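Amine oxidase (PDB 3PGB) probably oxidises primary amines, using a copper ion and a topaquinone cofactor formed from the protein itself, one per subunit. Local coordinates at residues 69-74 and 107-112; 84-89 and 160-165; 133-138 and 146-151; 403-408 and 660-665. One frame throughout, in Å; residues are numbered along the deposited sequence.

Interaction 1. Residues 69-74 and 107-112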
loop_
_atom_site.group_PDB
_atom_site.type_symbol
_atom_site.label_atom_id
_atom_site.label_comp_id
_atom_site.label_asym_id
_atom_site.label_seq_id
_atom_site.Cartn_x
_atom_site.Cartn_y
_atom_site.Cartn_z
ATOM N N TYR A 69 21.771 -2.105 22.396
ATOM C CA TYR A 69 22.042 -0.948 21.528
ATOM C C TYR A 69 23.436 -0.938 20.906
ATOM O O TYR A 69 23.578 -0.801 19.694
ATOM C CB TYR A 69 21.799 0.381 22.260
ATOM C CG TYR A 69 22.077 1.590 21.392
ATOM C CD1 TYR A 69 21.159 2.009 20.438
ATOM C CD2 TYR A 69 23.266 2.298 21.507
ATOM C CE1 TYR A 69 21.406 3.104 19.632
ATOM C CE2 TYR A 69 23.525 3.403 20.698
ATOM C CZ TYR A 69 22.591 3.798 19.766
ATOM O OH TYR A 69 22.831 4.887 18.963
ATOM N N GLY A 70 24.459 -1.059 21.740
ATOM C CA GLY A 70 25.831 -1.000 21.269
ATOM C C GLY A 70 26.819 -0.660 22.362
ATOM O O GLY A 70 26.442 -0.469 23.521
ATOM N N LEU A 71 28.089 -0.585 21.980
ATOM C CA LEU A 71 29.159 -0.247 22.916
ATOM C C LEU A 71 29.152 1.247 23.207
ATOM O O LEU A 71 28.856 2.050 22.332
ATOM C CB LEU A 71 30.523 -0.647 22.338
ATOM C CG LEU A 71 30.747 -2.139 22.080
ATOM C CD1 LEU A 71 32.006 -2.362 21.244
ATOM C CD2 LEU A 71 30.821 -2.913 23.383
ATOM N N THR A 72 29.475 1.619 24.440
ATOM C CA THR A 72 29.739 3.019 24.752
ATOM C C THR A 72 31.097 3.391 24.165
ATOM O O THR A 72 31.912 2.521 23.851
ATOM C CB THR A 72 29.787 3.273 26.261
ATOM O OG1 THR A 72 30.845 2.496 26.835
ATOM C CG2 THR A 72 28.451 2.909 26.922
ATOM N N ASP A 73 31.342 4.683 24.015
ATOM C CA ASP A 73 32.610 5.153 23.467
ATOM C C ASP A 73 33.824 4.626 24.235
ATOM O O ASP A 73 34.804 4.192 23.631
ATOM C CB ASP A 73 32.620 6.682 23.422
ATOM C CG ASP A 73 31.785 7.231 22.275
ATOM O OD1 ASP A 73 31.088 6.433 21.607
ATOM O OD2 ASP A 73 31.834 8.457 22.033
ATOM N N ASP A 74 33.743 4.652 25.561
ATOM C CA ASP A 74 34.830 4.185 26.415
ATOM C C ASP A 74 35.112 2.697 26.191
ATOM O O ASP A 74 36.266 2.300 26.025
ATOM C CB ASP A 74 34.510 4.449 27.899
ATOM C CG ASP A 74 34.578 5.936 28.271
ATOM O OD1 ASP A 74 34.904 6.771 27.399
ATOM O OD2 ASP A 74 34.303 6.270 29.448
ATOM N N ILE A 107 34.560 -3.429 15.705
ATOM C CA ILE A 107 34.406 -3.645 17.138
ATOM C C ILE A 107 33.006 -3.179 17.495
ATOM O O ILE A 107 32.661 -2.012 17.284
ATOM C CB ILE A 107 35.429 -2.845 17.965
ATOM C CG1 ILE A 107 36.858 -3.155 17.516
ATOM C CG2 ILE A 107 35.282 -3.171 19.425
ATOM C CD1 ILE A 107 37.910 -2.343 18.245
ATOM N N GLU A 108 32.196 -4.092 18.018
ATOM C CA GLU A 108 30.813 -3.784 18.367
ATOM C C GLU A 108 30.365 -4.613 19.562
ATOM O O GLU A 108 31.058 -5.540 19.971
ATOM C CB GLU A 108 29.885 -4.063 17.183
ATOM C CG GLU A 108 29.811 -5.543 16.786
ATOM C CD GLU A 108 28.733 -5.836 15.766
ATOM O OE1 GLU A 108 28.225 -4.881 15.134
ATOM O OE2 GLU A 108 28.394 -7.030 15.599
ATOM N N LEU A 109 29.199 -4.275 20.105
ATOM C CA LEU A 109 28.610 -5.049 21.181
ATOM C C LEU A 109 28.155 -6.373 20.616
ATOM O O LEU A 109 27.455 -6.418 19.602
ATOM C CB LEU A 109 27.407 -4.325 21.800
ATOM C CG LEU A 109 26.679 -5.075 22.927
ATOM C CD1 LEU A 109 27.551 -5.154 24.170
ATOM C CD2 LEU A 109 25.334 -4.425 23.256
ATOM N N HIS A 110 28.558 -7.455 21.265
ATOM C CA HIS A 110 27.959 -8.740 20.980
ATOM C C HIS A 110 26.604 -8.715 21.656
ATOM O O HIS A 110 26.530 -8.517 22.863
ATOM C CB HIS A 110 28.807 -9.879 21.531
ATOM C CG HIS A 110 28.169 -11.222 21.384
ATOM N ND1 HIS A 110 28.162 -11.916 20.194
ATOM C CD2 HIS A 110 27.511 -11.997 22.276
ATOM C CE1 HIS A 110 27.532 -13.064 20.361
ATOM N NE2 HIS A 110 27.128 -13.138 21.616
ATOM N N ARG A 111 25.536 -8.890 20.886
ATOM C CA ARG A 111 24.190 -8.891 21.463
ATOM C C ARG A 111 23.980 -10.133 22.308
ATOM O O ARG A 111 24.331 -11.237 21.889
ATOM C CB ARG A 111 23.118 -8.804 20.381
ATOM C CG ARG A 111 22.848 -7.389 19.943
ATOM C CD ARG A 111 22.037 -7.343 18.667
ATOM N NE ARG A 111 22.043 -6.002 18.083
ATOM C CZ ARG A 111 21.578 -5.699 16.874
ATOM N NH1 ARG A 111 21.049 -6.636 16.098
ATOM N NH2 ARG A 111 21.644 -4.446 16.439
ATOM N N PRO A 112 23.416 -9.957 23.509
ATOM C CA PRO A 112 23.242 -11.099 24.391
ATOM C C PRO A 112 22.179 -12.056 23.871
ATOM O O PRO A 112 21.273 -11.650 23.142
ATOM C CB PRO A 112 22.808 -10.464 25.717
ATOM C CG PRO A 112 22.199 -9.187 25.345
ATOM C CD PRO A 112 22.916 -8.712 24.115
HETATM O O HOH W 1 28.627 -1.490 19.016
#
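Ile107 meets Leu71 methyl to methyl, CG2 of Ile107 lying 3.8 Å from CD1 of Leu71, while the isoleucine also packs on Val79, Ala80 and Leu83 of helix 73-84. At Glu108 the main chain receives the leucine: Leu71 CD1 rests 3.3 Å from the carbonyl carbon C of Glu108, a tight fit, whereas the carboxylate leads away to His133 on the neighbouring strand. Leu109 points at the loop that precedes the helix. Its CB sits 3.7 Å from CA of Gly70, and its CD2 lies 3.8 Å from Gly70 N. Gly70 is extended (phi 159°, psi -180°), a conformation in which a beta carbon would press on the carbonyl O of Tyr69. Leu71 in turn brings CG to 3.3 Å from Leu109 N, with CG anti to its own carbonyl carbon (chi1 -63°). The two main chains do not pair directly. One water accepts from Leu71 N at 3.1 Å and from Leu109 N at 3.0 Å. Because both groups are donors they cannot bond to each other, and the water oxygen serves as acceptor for the two; the lead-in to helix 73-84 is thus held to strand 102-110 by leucine packing and this shared molecule.

Interaction 2. Residues 84-89 and 160-165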
loop_
_atom_site.group_PDB
_atom_site.type_symbol
_atom_site.label_atom_id
_atom_site.label_comp_id
_atom_site.label_asym_id
_atom_site.label_seq_id
_atom_site.Cartn_x
_atom_site.Cartn_y
_atom_site.Cartn_z
ATOM N N PHE A 84 45.221 -4.261 20.516
ATOM C CA PHE A 84 46.559 -3.934 20.016
ATOM C C PHE A 84 47.648 -4.403 20.969
ATOM O O PHE A 84 48.781 -4.633 20.546
ATOM C CB PHE A 84 46.700 -2.433 19.728
ATOM C CG PHE A 84 45.968 -1.990 18.489
ATOM C CD1 PHE A 84 46.396 -2.404 17.236
ATOM C CD2 PHE A 84 44.850 -1.182 18.576
ATOM C CE1 PHE A 84 45.729 -2.015 16.098
ATOM C CE2 PHE A 84 44.176 -0.787 17.438
ATOM C CZ PHE A 84 44.619 -1.204 16.196
ATOM N N GLY A 85 47.299 -4.551 22.246
ATOM C CA GLY A 85 48.209 -5.092 23.248
ATOM C C GLY A 85 48.201 -6.614 23.321
ATOM O O GLY A 85 48.771 -7.193 24.240
ATOM N N ARG A 86 47.544 -7.265 22.367
ATOM C CA ARG A 86 47.596 -8.715 22.249
ATOM C C ARG A 86 48.542 -9.058 21.103
ATOM O O ARG A 86 48.161 -8.938 19.939
ATOM C CB ARG A 86 46.194 -9.308 22.015
ATOM C CG ARG A 86 45.315 -9.420 23.269
ATOM C CD ARG A 86 46.103 -10.036 24.407
ATOM N NE ARG A 86 45.295 -10.537 25.518
ATOM C CZ ARG A 86 45.073 -11.821 25.801
ATOM N NH1 ARG A 86 45.562 -12.797 25.042
ATOM N NH2 ARG A 86 44.336 -12.135 26.860
ATOM N N PRO A 87 49.788 -9.467 21.426
ATOM C CA PRO A 87 50.763 -9.744 20.358
ATOM C C PRO A 87 50.415 -10.945 19.476
ATOM O O PRO A 87 50.773 -10.951 18.303
ATOM C CB PRO A 87 52.082 -9.971 21.117
ATOM C CG PRO A 87 51.695 -10.264 22.506
ATOM C CD PRO A 87 50.404 -9.552 22.763
ATOM N N GLU A 88 49.721 -11.940 20.023
ATOM C CA GLU A 88 49.269 -13.075 19.212
ATOM C C GLU A 88 48.400 -12.651 18.024
ATOM O O GLU A 88 48.430 -13.290 16.976
ATOM C CB GLU A 88 48.527 -14.120 20.059
ATOM C CG GLU A 88 47.132 -13.734 20.569
ATOM C CD GLU A 88 47.152 -12.968 21.884
ATOM O OE1 GLU A 88 48.238 -12.490 22.295
ATOM O OE2 GLU A 88 46.070 -12.844 22.506
ATOM N N LEU A 89 47.627 -11.581 18.195
ATOM C CA LEU A 89 46.797 -11.049 17.118
ATOM C C LEU A 89 47.617 -10.208 16.150
ATOM O O LEU A 89 47.237 -10.045 14.999
ATOM C CB LEU A 89 45.655 -10.207 17.690
ATOM C CG LEU A 89 44.657 -10.954 18.566
ATOM C CD1 LEU A 89 43.602 -9.988 19.091
ATOM C CD2 LEU A 89 44.018 -12.109 17.791
ATOM N N THR A 160 39.630 -10.095 31.257
ATOM C CA THR A 160 39.206 -10.073 29.859
ATOM C C THR A 160 40.044 -10.997 28.965
ATOM O O THR A 160 41.279 -11.005 29.029
ATOM C CB THR A 160 39.222 -8.631 29.292
ATOM O OG1 THR A 160 38.157 -7.878 29.881
ATOM C CG2 THR A 160 39.054 -8.628 27.774
ATOM N N THR A 161 39.346 -11.765 28.131
ATOM C CA THR A 161 39.967 -12.699 27.196
ATOM C C THR A 161 39.397 -12.496 25.791
ATOM O O THR A 161 38.467 -11.713 25.605
ATOM C CB THR A 161 39.687 -14.154 27.614
ATOM O OG1 THR A 161 38.288 -14.426 27.494
ATOM C CG2 THR A 161 40.113 -14.399 29.051
ATOM N N TRP A 162 39.970 -13.193 24.810
ATOM C CA TRP A 162 39.349 -13.337 23.490
ATOM C C TRP A 162 39.271 -14.801 23.095
ATOM O O TRP A 162 40.007 -15.628 23.619
ATOM C CB TRP A 162 40.079 -12.525 22.417
ATOM C CG TRP A 162 41.356 -13.110 21.878
ATOM C CD1 TRP A 162 42.619 -12.842 22.309
ATOM C CD2 TRP A 162 41.493 -14.005 20.767
ATOM N NE1 TRP A 162 43.536 -13.535 21.556
ATOM C CE2 TRP A 162 42.871 -14.251 20.598
ATOM C CE3 TRP A 162 40.585 -14.629 19.904
ATOM C CZ2 TRP A 162 43.364 -15.104 19.604
ATOM C CZ3 TRP A 162 41.074 -15.476 18.919
ATOM C CH2 TRP A 162 42.452 -15.704 18.777
ATOM N N GLU A 163 38.349 -15.114 22.192
ATOM C CA GLU A 163 38.235 -16.464 21.639
ATOM C C GLU A 163 37.497 -16.432 20.307
ATOM O O GLU A 163 36.773 -15.478 20.020
ATOM C CB GLU A 163 37.525 -17.413 22.619
ATOM C CG GLU A 163 36.091 -17.024 22.972
ATOM C CD GLU A 163 35.456 -17.937 24.027
ATOM O OE1 GLU A 163 34.226 -18.183 23.942
ATOM O OE2 GLU A 163 36.180 -18.408 24.940
ATOM N N PRO A 164 37.682 -17.474 19.483
ATOM C CA PRO A 164 36.879 -17.613 18.271
ATOM C C PRO A 164 35.381 -17.636 18.579
ATOM O O PRO A 164 34.976 -18.125 19.634
ATOM C CB PRO A 164 37.329 -18.966 17.710
ATOM C CG PRO A 164 38.708 -19.155 18.243
ATOM C CD PRO A 164 38.679 -18.555 19.609
ATOM N N LEU A 165 34.581 -17.095 17.663
ATOM C CA LEU A 165 33.125 -17.082 17.786
ATOM C C LEU A 165 32.533 -17.900 16.648
ATOM O O LEU A 165 32.606 -17.486 15.496
ATOM C CB LEU A 165 32.602 -15.638 17.714
ATOM C CG LEU A 165 31.081 -15.431 17.778
ATOM C CD1 LEU A 165 30.529 -15.960 19.082
ATOM C CD2 LEU A 165 30.703 -13.969 17.597
#
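Trp162 and Glu88 meet through the indole N-H: NE1 donates to OE2 of Glu88 over 2.8 Å, with 151° at the hydrogen. The acceptor lies in the indole plane and offers its anti lone pair, and the carboxylate is nearly coplanar with the ring. Over one indole face comes Leu89, whose CD2 makes a CH-pi contact 4.0 Å from the centroid of the six-membered ring. It is displaced toward the rim, 3.6 Å from CZ2 of Trp162. Arg86 closes the first shell. Its NH1 forms a salt bridge of 2.6 Å with the same Glu88 OE2, approaching on the syn side and somewhat out of the carboxylate plane, so that one oxygen takes both donors; the positive charge of Arg86 would probably help keep Glu88 ionised. The guanidinium is turned 71° from the indole plane, with NH1 4.0 Å from CD1 of Trp162.

This contact joins the turn after helix 73-84 to strand 161-164 of a small antiparallel sheet, an alpha/beta unit consistent with the N2 domain of copper amine oxidases. CG of Glu88 lies between the backbone N and the carbonyl carbon (chi1 71°), close to the indole edge, and the chain then bends at chi2. The turn itself is closed by Leu89 N bonding to Arg86 O at 3.2 Å. Farther out, Leu83 and Leu136 pack on Leu89, while Trp82, Ile149 and Val151 touch Trp162. Thr160 OG1 is tied to Pro153 O and Ser157 N, at the lead-in to the strand.

Interaction 3. Residues 133-138 and 146-151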
loop_
_atom_site.group_PDB
_atom_site.type_symbol
_atom_site.label_atom_id
_atom_site.label_comp_id
_atom_site.label_asym_id
_atom_site.label_seq_id
_atom_site.Cartn_x
_atom_site.Cartn_y
_atom_site.Cartn_z
ATOM N N HIS A 133 31.884 -8.071 20.185
ATOM C CA HIS A 133 32.102 -8.858 18.982
ATOM C C HIS A 133 33.135 -8.098 18.154
ATOM O O HIS A 133 32.960 -6.913 17.867
ATOM C CB HIS A 133 30.788 -9.043 18.217
ATOM C CG HIS A 133 30.956 -9.628 16.847
ATOM N ND1 HIS A 133 30.223 -9.197 15.761
ATOM C CD2 HIS A 133 31.780 -10.599 16.384
ATOM C CE1 HIS A 133 30.587 -9.880 14.689
ATOM N NE2 HIS A 133 31.528 -10.738 15.040
ATOM N N VAL A 134 34.231 -8.768 17.810
ATOM C CA VAL A 134 35.288 -8.145 17.024
ATOM C C VAL A 134 35.523 -8.939 15.746
ATOM O O VAL A 134 35.422 -10.166 15.742
ATOM C CB VAL A 134 36.595 -8.020 17.832
ATOM C CG1 VAL A 134 37.731 -7.496 16.953
ATOM C CG2 VAL A 134 36.391 -7.107 19.027
ATOM N N ARG A 135 35.798 -8.219 14.660
ATOM C CA ARG A 135 36.171 -8.815 13.382
ATOM C C ARG A 135 37.548 -8.348 12.969
ATOM O O ARG A 135 37.829 -7.148 12.964
ATOM C CB ARG A 135 35.199 -8.421 12.280
ATOM C CG ARG A 135 33.876 -9.126 12.356
ATOM C CD ARG A 135 33.258 -9.319 10.982
ATOM N NE ARG A 135 31.838 -8.988 11.014
ATOM C CZ ARG A 135 31.295 -7.874 10.531
ATOM N NH1 ARG A 135 32.030 -6.942 9.923
ATOM N NH2 ARG A 135 29.985 -7.696 10.647
ATOM N N LEU A 136 38.391 -9.302 12.590
ATOM C CA LEU A 136 39.741 -8.998 12.159
ATOM C C LEU A 136 39.880 -9.301 10.680
ATOM O O LEU A 136 39.396 -10.325 10.205
ATOM C CB LEU A 136 40.747 -9.819 12.969
ATOM C CG LEU A 136 40.647 -9.664 14.489
ATOM C CD1 LEU A 136 41.475 -10.728 15.209
ATOM C CD2 LEU A 136 41.065 -8.262 14.906
ATOM N N ASN A 137 40.524 -8.392 9.951
ATOM C CA ASN A 137 40.905 -8.639 8.566
ATOM C C ASN A 137 42.364 -9.047 8.568
ATOM O O ASN A 137 43.253 -8.207 8.684
ATOM C CB ASN A 137 40.680 -7.389 7.712
ATOM C CG ASN A 137 40.768 -7.669 6.215
ATOM O OD1 ASN A 137 41.060 -8.792 5.790
ATOM N ND2 ASN A 137 40.515 -6.644 5.408
ATOM N N ASN A 138 42.609 -10.348 8.487
ATOM C CA ASN A 138 43.973 -10.878 8.503
ATOM C C ASN A 138 44.540 -10.998 7.099
ATOM O O ASN A 138 44.200 -11.927 6.382
ATOM C CB ASN A 138 44.003 -12.245 9.184
ATOM C CG ASN A 138 43.767 -12.154 10.665
ATOM O OD1 ASN A 138 44.460 -11.420 11.360
ATOM N ND2 ASN A 138 42.789 -12.903 11.164
ATOM N N PHE A 146 38.812 -13.316 7.201
ATOM C CA PHE A 146 38.109 -12.523 8.205
ATOM C C PHE A 146 37.903 -13.406 9.419
ATOM O O PHE A 146 37.696 -14.600 9.276
ATOM C CB PHE A 146 36.763 -12.026 7.671
ATOM C CG PHE A 146 36.886 -10.967 6.607
ATOM C CD1 PHE A 146 37.340 -9.698 6.929
ATOM C CD2 PHE A 146 36.541 -11.236 5.295
ATOM C CE1 PHE A 146 37.458 -8.719 5.960
ATOM C CE2 PHE A 146 36.655 -10.261 4.318
ATOM C CZ PHE A 146 37.116 -9.000 4.650
ATOM N N ALA A 147 37.975 -12.825 10.610
ATOM C CA ALA A 147 37.881 -13.600 11.842
ATOM C C ALA A 147 36.905 -12.973 12.840
ATOM O O ALA A 147 37.172 -11.899 13.379
ATOM C CB ALA A 147 39.265 -13.745 12.471
ATOM N N ASP A 148 35.783 -13.654 13.076
ATOM C CA ASP A 148 34.846 -13.278 14.130
ATOM C C ASP A 148 35.329 -13.824 15.480
ATOM O O ASP A 148 35.511 -15.037 15.635
ATOM C CB ASP A 148 33.443 -13.829 13.833
ATOM C CG ASP A 148 32.769 -13.135 12.662
ATOM O OD1 ASP A 148 32.444 -13.821 11.667
ATOM O OD2 ASP A 148 32.541 -11.910 12.736
ATOM N N ILE A 149 35.522 -12.934 16.453
ATOM C CA ILE A 149 35.944 -13.329 17.810
ATOM C C ILE A 149 35.077 -12.644 18.883
ATOM O O ILE A 149 34.355 -11.696 18.583
ATOM C CB ILE A 149 37.454 -13.019 18.054
ATOM C CG1 ILE A 149 37.731 -11.517 17.975
ATOM C CG2 ILE A 149 38.314 -13.729 17.030
ATOM C CD1 ILE A 149 39.172 -11.141 18.252
ATOM N N LEU A 150 35.144 -13.142 20.119
ATOM C CA LEU A 150 34.470 -12.515 21.264
ATOM C C LEU A 150 35.499 -11.961 22.234
ATOM O O LEU A 150 36.409 -12.684 22.646
ATOM C CB LEU A 150 33.606 -13.522 22.025
ATOM C CG LEU A 150 32.126 -13.682 21.683
ATOM C CD1 LEU A 150 31.429 -14.443 22.816
ATOM C CD2 LEU A 150 31.438 -12.347 21.439
ATOM N N VAL A 151 35.347 -10.693 22.614
ATOM C CA VAL A 151 36.221 -10.076 23.609
ATOM C C VAL A 151 35.414 -9.722 24.856
ATOM O O VAL A 151 34.478 -8.916 24.798
ATOM C CB VAL A 151 36.908 -8.822 23.060
ATOM C CG1 VAL A 151 37.723 -8.139 24.154
ATOM C CG2 VAL A 151 37.794 -9.185 21.867
#
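His133 has CG anti to its backbone N (chi1 170°), and Asp148 has CG anti to its carbonyl carbon (chi1 -70°); these two rotations start the imidazole and the carboxylate toward each other across a beta hairpin. Strands 133-138 and 146-151 are antiparallel, with Val134-Ile149 and Leu136-Ala147 as hydrogen-bonded pairs. Each pair carries two backbone bonds, such as Ile149 N to Val134 O at 2.9 Å.

On the face that holds His133, Arg135 and Asp148, NE2 of His133 donates to OD2 of Asp148 over 2.8 Å. The oxygen lies in the imidazole plane, but the donor stands above the carboxylate plane, the two planes being 34° apart. Arg135 runs alongside the aspartate: its CG is only 3.1 Å from Asp148 OD2, and its NE makes a longer salt bridge of 3.5 Å to that oxygen. Outside partners extend the buried network: Glu108 meets His133 ND1, Asp361 takes Arg135 NH2, and His660 bonds to Asp148 OD1. With carboxylates at both its nitrogens, the imidazole would tend toward the charged form.

The other face is apolar. Val134 and Ile149 lie side by side, CB to CG1 at 3.7 Å, and Ile149 CD1 meets Leu136 CD1 at 3.8 Å where the two side chains cross. Helix 73-84 covers this face, with Leu83 on Val134 and on Val151. Back on the face of His133, at the other end of the ladder, Asn137 lies beside Phe146, its CG 3.5 Å from CE1 of the ring.

Interaction 4. Residues 403-408 and 660-665; sequences DSYYGF and HPYNSQ
Ser404, which follows the predicted proton acceptor Asp403, brings OG to 3.4 Å from CA of Pro661, while its hydroxyl is hydrogen-bonded to Glu384. Its carbonyl O also touches the proline, 3.5 Å from Pro661 CB. Tyr405 has the largest share of the contact. CG is anti to the backbone N (chi1 174°), beside the carbonyl carbon, and Pro661 O lies at the ring edge, 3.4 Å from Tyr405 CB. What it packs against is a type I beta turn from His660 to Asn663 that runs on into a 3-10 segment ending at Gln665; both loops belong to the copper amine oxidase enzyme domain. Tyr405 CD1 reaches the edge of the Tyr662 ring, 3.9 Å from CD1 of Tyr662. Toward the hydroxyl end of the ring, Gln665 crosses Tyr405 at about a right angle with its amide turned 25° from the ring, NE2 standing 3.6 Å from Tyr405 CE1. That amide is steadied by NE2 donating to Ser664 OG over 3.0 Å. A water accepts from Tyr405 OH at 2.8 Å and donates to Gln665 OE1 at 2.7 Å; OE1 also bonds to Val180 N. Tyr406 receives Tyr405 CD2 over its ring centre. Gly407 N then hydrogen-bonds back to Asp403 O.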
loop_
_atom_site.group_PDB
_atom_site.type_symbol
_atom_site.label_atom_id
_atom_site.label_comp_id
_atom_site.label_asym_id
_atom_site.label_seq_id
_atom_site.Cartn_x
_atom_site.Cartn_y
_atom_site.Cartn_z
ATOM N N ASP A 403 23.988 -6.290 0.820
ATOM C CA ASP A 403 24.413 -4.967 1.292
ATOM C C ASP A 403 25.068 -4.901 2.673
ATOM O O ASP A 403 25.770 -3.936 2.965
ATOM C CB ASP A 403 23.235 -3.985 1.245
ATOM C CG ASP A 403 22.990 -3.432 -0.146
ATOM O OD1 ASP A 403 23.971 -3.235 -0.900
ATOM O OD2 ASP A 403 21.812 -3.182 -0.477
ATOM N N SER A 404 24.855 -5.901 3.523
ATOM C CA SER A 404 25.457 -5.869 4.854
ATOM C C SER A 404 26.979 -6.033 4.789
ATOM O O SER A 404 27.671 -5.738 5.757
ATOM C CB SER A 404 24.832 -6.911 5.779
ATOM O OG SER A 404 25.247 -8.209 5.443
ATOM N N TYR A 405 27.492 -6.496 3.652
ATOM C CA TYR A 405 28.933 -6.483 3.384
ATOM C C TYR A 405 29.460 -5.049 3.471
ATOM O O TYR A 405 30.485 -4.792 4.104
ATOM C CB TYR A 405 29.223 -7.065 1.995
ATOM C CG TYR A 405 30.672 -6.957 1.563
ATOM C CD1 TYR A 405 31.618 -7.883 1.994
ATOM C CD2 TYR A 405 31.095 -5.931 0.721
ATOM C CE1 TYR A 405 32.954 -7.789 1.602
ATOM C CE2 TYR A 405 32.434 -5.829 0.324
ATOM C CZ TYR A 405 33.355 -6.760 0.774
ATOM O OH TYR A 405 34.672 -6.671 0.390
ATOM N N TYR A 406 28.753 -4.121 2.835
ATOM C CA TYR A 406 29.116 -2.709 2.885
ATOM C C TYR A 406 28.647 -2.118 4.206
ATOM O O TYR A 406 29.327 -1.263 4.789
ATOM C CB TYR A 406 28.515 -1.961 1.697
ATOM C CG TYR A 406 28.983 -2.510 0.368
ATOM C CD1 TYR A 406 28.199 -3.404 -0.353
ATOM C CD2 TYR A 406 30.233 -2.161 -0.152
ATOM C CE1 TYR A 406 28.636 -3.924 -1.564
ATOM C CE2 TYR A 406 30.677 -2.672 -1.367
ATOM C CZ TYR A 406 29.877 -3.555 -2.067
ATOM O OH TYR A 406 30.311 -4.075 -3.275
ATOM N N GLY A 407 27.492 -2.603 4.670
ATOM C CA GLY A 407 26.896 -2.186 5.935
ATOM C C GLY A 407 25.874 -1.078 5.759
ATOM O O GLY A 407 26.119 -0.128 5.037
ATOM N N PHE A 408 24.728 -1.198 6.423
ATOM C CA PHE A 408 23.737 -0.115 6.474
ATOM C C PHE A 408 24.125 0.991 7.467
ATOM O O PHE A 408 23.880 2.169 7.219
ATOM C CB PHE A 408 22.353 -0.673 6.838
ATOM C CG PHE A 408 21.670 -1.369 5.699
ATOM C CD1 PHE A 408 20.769 -0.687 4.897
ATOM C CD2 PHE A 408 21.944 -2.699 5.411
ATOM C CE1 PHE A 408 20.141 -1.314 3.834
ATOM C CE2 PHE A 408 21.319 -3.330 4.343
ATOM C CZ PHE A 408 20.416 -2.628 3.556
ATOM N N HIS A 660 25.090 -13.236 7.081
ATOM C CA HIS A 660 26.380 -12.792 7.567
ATOM C C HIS A 660 26.973 -11.901 6.485
ATOM O O HIS A 660 26.811 -12.195 5.296
ATOM C CB HIS A 660 27.285 -13.988 7.807
ATOM C CG HIS A 660 28.575 -13.650 8.482
ATOM N ND1 HIS A 660 29.625 -13.048 7.822
ATOM C CD2 HIS A 660 28.992 -13.849 9.753
ATOM C CE1 HIS A 660 30.631 -12.882 8.663
ATOM N NE2 HIS A 660 30.271 -13.358 9.842
ATOM N N PRO A 661 27.657 -10.806 6.880
ATOM C CA PRO A 661 28.188 -9.852 5.903
ATOM C C PRO A 661 29.110 -10.449 4.847
ATOM O O PRO A 661 29.113 -9.976 3.709
ATOM C CB PRO A 661 28.978 -8.866 6.767
ATOM C CG PRO A 661 28.364 -8.944 8.080
ATOM C CD PRO A 661 27.922 -10.357 8.261
ATOM N N TYR A 662 29.886 -11.462 5.223
ATOM C CA TYR A 662 30.857 -12.071 4.314
ATOM C C TYR A 662 30.381 -13.395 3.720
ATOM O O TYR A 662 31.213 -14.227 3.329
ATOM C CB TYR A 662 32.210 -12.279 5.026
ATOM C CG TYR A 662 32.744 -11.063 5.742
ATOM C CD1 TYR A 662 32.689 -9.801 5.160
ATOM C CD2 TYR A 662 33.324 -11.178 6.995
ATOM C CE1 TYR A 662 33.176 -8.677 5.825
ATOM C CE2 TYR A 662 33.814 -10.064 7.668
ATOM C CZ TYR A 662 33.737 -8.820 7.079
ATOM O OH TYR A 662 34.229 -7.723 7.742
ATOM N N ASN A 663 29.062 -13.601 3.639
ATOM C CA ASN A 663 28.526 -14.714 2.842
ATOM C C ASN A 663 29.050 -14.615 1.396
ATOM O O ASN A 663 29.342 -15.622 0.759
ATOM C CB ASN A 663 26.985 -14.735 2.844
ATOM C CG ASN A 663 26.376 -15.367 4.115
ATOM O OD1 ASN A 663 27.078 -15.763 5.050
ATOM N ND2 ASN A 663 25.052 -15.456 4.136
ATOM N N SER A 664 29.178 -13.389 0.898
ATOM C CA SER A 664 29.709 -13.113 -0.440
ATOM C C SER A 664 31.155 -13.574 -0.664
ATOM O O SER A 664 31.598 -13.693 -1.802
ATOM C CB SER A 664 29.662 -11.608 -0.697
ATOM O OG SER A 664 30.493 -10.925 0.226
ATOM N N GLN A 665 31.897 -13.795 0.416
ATOM C CA GLN A 665 33.302 -14.177 0.313
ATOM C C GLN A 665 33.468 -15.664 0.022
ATOM O O GLN A 665 34.508 -16.080 -0.483
ATOM C CB GLN A 665 34.063 -13.796 1.590
ATOM C CG GLN A 665 34.001 -12.312 1.929
ATOM C CD GLN A 665 34.466 -11.428 0.789
ATOM O OE1 GLN A 665 35.664 -11.176 0.633
ATOM N NE2 GLN A 665 33.514 -10.948 -0.019
HETATM O O HOH W 2 36.494 -8.683 1.007
#

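Overall arrangement
Interactions 1, 2 and 3 share one antiparallel sheet, built outward from the hairpin of interaction 3. Strand 102-110 of interaction 1 flanks it on one side, with Glu108 O 2.7 Å from His133 N, and strand 161-164 of interaction 2 on the other, with Glu163 O 2.8 Å from Leu150 N. The centres of interactions 2 and 3 are about 9 Å apart. Interaction 4 belongs to the enzyme domain and meets this sheet through interaction 3: Asp148 OD1 lies 2.9 Å from His660 NE2, and Phe146 stacks on Tyr662. Interactions 1 and 2 do not touch interaction 4, their nearest atoms being about 8 and 7 Å from it. Only interaction 4 includes a predicted active-site residue, Asp403.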